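Local coordinates for alpha-glucosidase (PDB 5HQA), which hydrolyses alpha-glucosidic bonds as a family 97 glycoside hydrolase, holding calcium and, in this complex, the inhibitor acarbose, at residues A[483-496]-A[523-537]. Numbering follows the deposited sequence.
Sequences MLAGPMDFTPGIFD and LYSPIQMAADLPKNY
In the TIM-barrel domain, the chain from Pro487 to Asp496 runs parallel to Ser525–Asn536, which contains the barrel strand 527-529, and Thr491 there comes within about 6 Å of the bound acarbose unit, side chain to nearest atom. Direct backbone bonds are few: Met488 N gives to Tyr524 O (3.1 Å), in the carbonyl plane, and Ala531 N gives to Pro492 O (3.1 Å). Between them two waters bridge the gap, one held by Met488 O, Phe490 N and the side-chain OE1 of Gln528, the other by Asp489 OD1, Thr491 N and Met529 N. Asp489 OD1 is also hydrogen-bonded to Tyr266 OH, on the neighbouring strand 264-269. With CG swung anti to the backbone N (chi1 -176°), the Phe490 ring offers a face to Leu523, whose CD1 sits 3.9 Å from the ring centroid and 28° off the normal, a CH-pi contact. Farther along, Asp532 ties the two segments together: OD2 takes Phe495 N on its anti side (2.7 Å) and Asp496 N nearly end-on (2.9 Å), while OD1 receives Leu533 N and Asn536 ND2 from one face of the carboxylate. An alanine at Asp532 is likely to leave the Phe495 and Asp496 amides without their shared acceptor, and the Asn536 side-chain amide freer to turn. The Tyr537 ring points its edge at the face of Phe495 in a T-shaped pair, planes at 71° and centroids 4.9 Å apart. Its hydroxyl accepts from Asp532 N and donates to Gly493 O in a short bond, OH to O 2.5 Å, tilted out of the carbonyl plane.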
loop_
_atom_site.group_PDB
_atom_site.type_symbol
_atom_site.label_atom_id
_atom_site.label_comp_id
_atom_site.label_asym_id
_atom_site.label_seq_id
_atom_site.Cartn_x
_atom_site.Cartn_y
_atom_site.Cartn_z
ATOM N N MET A 483 0.105 3.399 -4.420
ATOM C CA MET A 483 -1.058 2.528 -4.581
ATOM C C MET A 483 -0.795 1.370 -5.539
ATOM O O MET A 483 -1.572 0.406 -5.547
ATOM C CB MET A 483 -2.281 3.326 -5.043
ATOM C CG MET A 483 -2.743 4.392 -4.046
ATOM S SD MET A 483 -2.884 3.833 -2.323
ATOM C CE MET A 483 -4.245 2.675 -2.448
ATOM N N LEU A 484 0.274 1.428 -6.343
ATOM C CA LEU A 484 0.648 0.257 -7.131
ATOM C C LEU A 484 1.085 -0.910 -6.249
ATOM O O LEU A 484 1.039 -2.065 -6.693
ATOM C CB LEU A 484 1.764 0.609 -8.117
ATOM C CG LEU A 484 1.493 1.750 -9.106
ATOM C CD1 LEU A 484 2.663 1.868 -10.080
ATOM C CD2 LEU A 484 0.181 1.546 -9.864
ATOM N N ALA A 485 1.509 -0.639 -5.013
ATOM C CA ALA A 485 1.948 -1.709 -4.125
ATOM C C ALA A 485 0.783 -2.486 -3.529
ATOM O O ALA A 485 0.936 -3.674 -3.237
ATOM C CB ALA A 485 2.825 -1.143 -3.003
ATOM N N GLY A 486 -0.377 -1.851 -3.347
ATOM C CA GLY A 486 -1.515 -2.490 -2.715
ATOM C C GLY A 486 -2.324 -1.511 -1.877
ATOM O O GLY A 486 -2.090 -0.296 -1.916
ATOM N N PRO A 487 -3.282 -2.022 -1.091
ATOM C CA PRO A 487 -4.216 -1.127 -0.381
ATOM C C PRO A 487 -3.525 -0.217 0.628
ATOM O O PRO A 487 -2.474 -0.543 1.184
ATOM C CB PRO A 487 -5.182 -2.096 0.319
ATOM C CG PRO A 487 -4.485 -3.441 0.311
ATOM C CD PRO A 487 -3.643 -3.444 -0.939
ATOM N N MET A 488 -4.135 0.945 0.866
ATOM C CA MET A 488 -3.599 1.891 1.832
ATOM C C MET A 488 -4.696 2.364 2.764
ATOM O O MET A 488 -5.787 2.723 2.309
ATOM C CB MET A 488 -2.964 3.103 1.154
ATOM C CG MET A 488 -2.477 4.142 2.168
ATOM S SD MET A 488 -1.844 5.626 1.385
ATOM C CE MET A 488 -1.352 6.594 2.825
ATOM N N ASP A 489 -4.392 2.372 4.064
ATOM C CA ASP A 489 -5.238 2.975 5.096
ATOM C C ASP A 489 -4.935 4.475 5.140
ATOM O O ASP A 489 -4.129 4.956 5.938
ATOM C CB ASP A 489 -4.972 2.305 6.445
ATOM C CG ASP A 489 -5.909 2.789 7.560
ATOM O OD1 ASP A 489 -7.132 2.942 7.306
ATOM O OD2 ASP A 489 -5.417 2.988 8.708
ATOM N N PHE A 490 -5.595 5.228 4.248
ATOM C CA PHE A 490 -5.365 6.671 4.128
ATOM C C PHE A 490 -6.130 7.479 5.176
ATOM O O PHE A 490 -5.738 8.616 5.480
ATOM C CB PHE A 490 -5.760 7.139 2.717
ATOM C CG PHE A 490 -5.480 8.599 2.458
ATOM C CD1 PHE A 490 -4.244 9.002 1.967
ATOM C CD2 PHE A 490 -6.450 9.568 2.714
ATOM C CE1 PHE A 490 -3.973 10.350 1.741
ATOM C CE2 PHE A 490 -6.189 10.923 2.496
ATOM C CZ PHE A 490 -4.945 11.311 2.010
ATOM N N THR A 491 -7.186 6.899 5.752
ATOM C CA THR A 491 -8.213 7.505 6.606
ATOM C C THR A 491 -8.833 8.719 5.909
ATOM O O THR A 491 -8.626 9.864 6.328
ATOM C CB THR A 491 -7.675 7.860 8.008
ATOM O OG1 THR A 491 -6.844 9.025 7.972
ATOM C CG2 THR A 491 -6.877 6.695 8.601
ATOM N N PRO A 492 -9.631 8.503 4.863
ATOM C CA PRO A 492 -10.276 9.613 4.157
ATOM C C PRO A 492 -11.455 10.169 4.951
ATOM O O PRO A 492 -11.793 9.697 6.037
ATOM C CB PRO A 492 -10.744 8.957 2.859
ATOM C CG PRO A 492 -11.042 7.561 3.263
ATOM C CD PRO A 492 -9.973 7.202 4.261
ATOM N N GLY A 493 -12.084 11.203 4.389
ATOM C CA GLY A 493 -13.386 11.631 4.874
ATOM C C GLY A 493 -13.400 12.745 5.904
ATOM O O GLY A 493 -14.259 12.754 6.789
ATOM N N ILE A 494 -12.486 13.705 5.811
ATOM C CA ILE A 494 -12.532 14.852 6.716
ATOM C C ILE A 494 -13.556 15.848 6.183
ATOM O O ILE A 494 -13.440 16.334 5.052
ATOM C CB ILE A 494 -11.145 15.501 6.876
ATOM C CG1 ILE A 494 -10.178 14.539 7.573
ATOM C CG2 ILE A 494 -11.243 16.798 7.682
ATOM C CD1 ILE A 494 -10.635 14.111 8.966
ATOM N N PHE A 495 -14.571 16.143 6.995
ATOM C CA PHE A 495 -15.645 17.058 6.628
ATOM C C PHE A 495 -15.451 18.458 7.174
ATOM O O PHE A 495 -15.875 19.420 6.530
ATOM C CB PHE A 495 -16.999 16.538 7.128
ATOM C CG PHE A 495 -17.678 15.596 6.171
ATOM C CD1 PHE A 495 -16.953 14.920 5.209
ATOM C CD2 PHE A 495 -19.051 15.398 6.232
ATOM C CE1 PHE A 495 -17.586 14.043 4.327
ATOM C CE2 PHE A 495 -19.692 14.538 5.352
ATOM C CZ PHE A 495 -18.962 13.858 4.398
ATOM N N ASP A 496 -14.873 18.600 8.363
ATOM C CA ASP A 496 -14.506 19.921 8.866
ATOM C C ASP A 496 -13.062 20.172 8.441
ATOM O O ASP A 496 -12.116 19.646 9.041
ATOM C CB ASP A 496 -14.679 20.022 10.376
ATOM C CG ASP A 496 -14.176 21.361 10.926
ATOM O OD1 ASP A 496 -13.999 22.308 10.120
ATOM O OD2 ASP A 496 -13.956 21.468 12.157
ATOM N N LEU A 523 -8.822 5.533 -3.666
ATOM C CA LEU A 523 -7.767 4.854 -2.905
ATOM C C LEU A 523 -8.321 3.552 -2.343
ATOM O O LEU A 523 -9.111 3.570 -1.395
ATOM C CB LEU A 523 -7.232 5.740 -1.783
ATOM C CG LEU A 523 -6.566 7.051 -2.196
ATOM C CD1 LEU A 523 -6.127 7.814 -0.944
ATOM C CD2 LEU A 523 -5.378 6.805 -3.130
ATOM N N TYR A 524 -7.905 2.426 -2.919
ATOM C CA TYR A 524 -8.455 1.145 -2.498
ATOM C C TYR A 524 -7.938 0.752 -1.114
ATOM O O TYR A 524 -6.737 0.837 -0.835
ATOM C CB TYR A 524 -8.123 0.040 -3.506
ATOM C CG TYR A 524 -8.479 -1.302 -2.911
ATOM C CD1 TYR A 524 -9.801 -1.597 -2.571
ATOM C CD2 TYR A 524 -7.497 -2.246 -2.620
ATOM C CE1 TYR A 524 -10.140 -2.803 -1.979
ATOM C CE2 TYR A 524 -7.830 -3.462 -2.032
ATOM C CZ TYR A 524 -9.152 -3.723 -1.714
ATOM O OH TYR A 524 -9.482 -4.910 -1.126
ATOM N N SER A 525 -8.856 0.304 -0.247
ATOM C CA SER A 525 -8.506 -0.385 0.987
ATOM C C SER A 525 -9.700 -1.214 1.425
ATOM O O SER A 525 -10.841 -0.743 1.292
ATOM C CB SER A 525 -8.113 0.602 2.090
ATOM O OG SER A 525 -7.784 -0.090 3.282
ATOM N N PRO A 526 -9.499 -2.440 1.929
ATOM C CA PRO A 526 -10.658 -3.243 2.362
ATOM C C PRO A 526 -11.316 -2.696 3.611
ATOM O O PRO A 526 -12.497 -2.988 3.852
ATOM C CB PRO A 526 -10.053 -4.631 2.609
ATOM C CG PRO A 526 -8.629 -4.339 2.972
ATOM C CD PRO A 526 -8.232 -3.168 2.109
ATOM N N ILE A 527 -10.592 -1.929 4.422
ATOM C CA ILE A 527 -11.197 -1.148 5.492
ATOM C C ILE A 527 -10.961 0.319 5.174
ATOM O O ILE A 527 -9.857 0.706 4.777
ATOM C CB ILE A 527 -10.668 -1.520 6.894
ATOM C CG1 ILE A 527 -9.149 -1.403 6.981
ATOM C CG2 ILE A 527 -11.133 -2.926 7.282
ATOM C CD1 ILE A 527 -8.633 -1.469 8.416
ATOM N N GLN A 528 -12.015 1.114 5.291
ATOM C CA GLN A 528 -11.978 2.539 5.015
ATOM C C GLN A 528 -12.458 3.263 6.258
ATOM O O GLN A 528 -13.532 2.955 6.784
ATOM C CB GLN A 528 -12.866 2.899 3.817
ATOM C CG GLN A 528 -12.367 2.359 2.453
ATOM C CD GLN A 528 -11.238 3.201 1.857
ATOM O OE1 GLN A 528 -10.582 3.981 2.556
ATOM N NE2 GLN A 528 -11.004 3.039 0.559
ATOM N N MET A 529 -11.668 4.208 6.737
ATOM C CA MET A 529 -12.092 5.002 7.876
ATOM C C MET A 529 -12.929 6.173 7.403
ATOM O O MET A 529 -12.664 6.753 6.350
ATOM C CB MET A 529 -10.887 5.511 8.666
ATOM C CG MET A 529 -11.252 5.972 10.060
ATOM S SD MET A 529 -9.758 6.517 10.912
ATOM C CE MET A 529 -10.382 6.659 12.591
ATOM N N ALA A 530 -13.957 6.494 8.174
ATOM C CA ALA A 530 -14.529 7.834 8.168
ATOM C C ALA A 530 -13.810 8.549 9.301
ATOM O O ALA A 530 -14.154 8.384 10.472
ATOM C CB ALA A 530 -16.042 7.806 8.353
ATOM N N ALA A 531 -12.781 9.321 8.947
ATOM C CA ALA A 531 -11.772 9.762 9.901
ATOM C C ALA A 531 -12.224 10.895 10.816
ATOM O O ALA A 531 -11.581 11.117 11.851
ATOM C CB ALA A 531 -10.519 10.206 9.145
ATOM N N ASP A 532 -13.295 11.616 10.481
ATOM C CA ASP A 532 -13.585 12.851 11.199
ATOM C C ASP A 532 -14.311 12.581 12.518
ATOM O O ASP A 532 -14.753 11.466 12.809
ATOM C CB ASP A 532 -14.428 13.783 10.334
ATOM C CG ASP A 532 -14.140 15.248 10.593
ATOM O OD1 ASP A 532 -13.610 15.586 11.679
ATOM O OD2 ASP A 532 -14.459 16.069 9.704
ATOM N N LEU A 533 -14.438 13.636 13.317
ATOM C CA LEU A 533 -15.252 13.566 14.521
ATOM C C LEU A 533 -16.713 13.343 14.137
ATOM O O LEU A 533 -17.199 13.950 13.174
ATOM C CB LEU A 533 -15.122 14.859 15.328
ATOM C CG LEU A 533 -13.700 15.374 15.573
ATOM C CD1 LEU A 533 -13.729 16.674 16.376
ATOM C CD2 LEU A 533 -12.898 14.320 16.286
ATOM N N PRO A 534 -17.444 12.494 14.867
ATOM C CA PRO A 534 -18.857 12.248 14.514
ATOM C C PRO A 534 -19.686 13.512 14.327
ATOM O O PRO A 534 -20.479 13.583 13.379
ATOM C CB PRO A 534 -19.357 11.405 15.693
ATOM C CG PRO A 534 -18.120 10.658 16.136
ATOM C CD PRO A 534 -16.992 11.642 15.982
ATOM N N LYS A 535 -19.515 14.522 15.184
ATOM C CA LYS A 535 -20.333 15.724 15.055
ATOM C C LYS A 535 -20.124 16.403 13.708
ATOM O O LYS A 535 -21.030 17.086 13.214
ATOM C CB LYS A 535 -20.032 16.699 16.191
ATOM C CG LYS A 535 -18.628 17.262 16.154
ATOM C CD LYS A 535 -18.398 18.250 17.295
ATOM C CE LYS A 535 -16.986 18.817 17.236
ATOM N NZ LYS A 535 -16.724 19.785 18.337
ATOM N N ASN A 536 -18.949 16.229 13.099
ATOM C CA ASN A 536 -18.702 16.871 11.813
ATOM C C ASN A 536 -19.447 16.172 10.684
ATOM O O ASN A 536 -19.788 16.808 9.681
ATOM C CB ASN A 536 -17.202 16.928 11.552
ATOM C CG ASN A 536 -16.513 17.890 12.487
ATOM O OD1 ASN A 536 -17.132 18.860 12.926
ATOM N ND2 ASN A 536 -15.247 17.626 12.819
ATOM N N TYR A 537 -19.731 14.879 10.838
ATOM C CA TYR A 537 -20.587 14.199 9.871
ATOM C C TYR A 537 -22.047 14.582 10.073
ATOM O O TYR A 537 -22.787 14.766 9.099
ATOM C CB TYR A 537 -20.400 12.690 9.990
ATOM C CG TYR A 537 -19.018 12.247 9.578
ATOM C CD1 TYR A 537 -18.500 12.600 8.336
ATOM C CD2 TYR A 537 -18.220 11.494 10.430
ATOM C CE1 TYR A 537 -17.235 12.201 7.945
ATOM C CE2 TYR A 537 -16.944 11.093 10.046
ATOM C CZ TYR A 537 -16.462 11.448 8.800
ATOM O OH TYR A 537 -15.201 11.052 8.394
HETATM O O HOH W 1 -8.025 4.262 2.934
HETATM O O HOH W 2 -8.769 4.330 5.702
HETATM O O HOH W 3 -11.964 17.888 11.413
HETATM O O HOH W 4 -13.043 19.448 13.567
HETATM O O HOH W 5 -16.336 21.341 14.196
#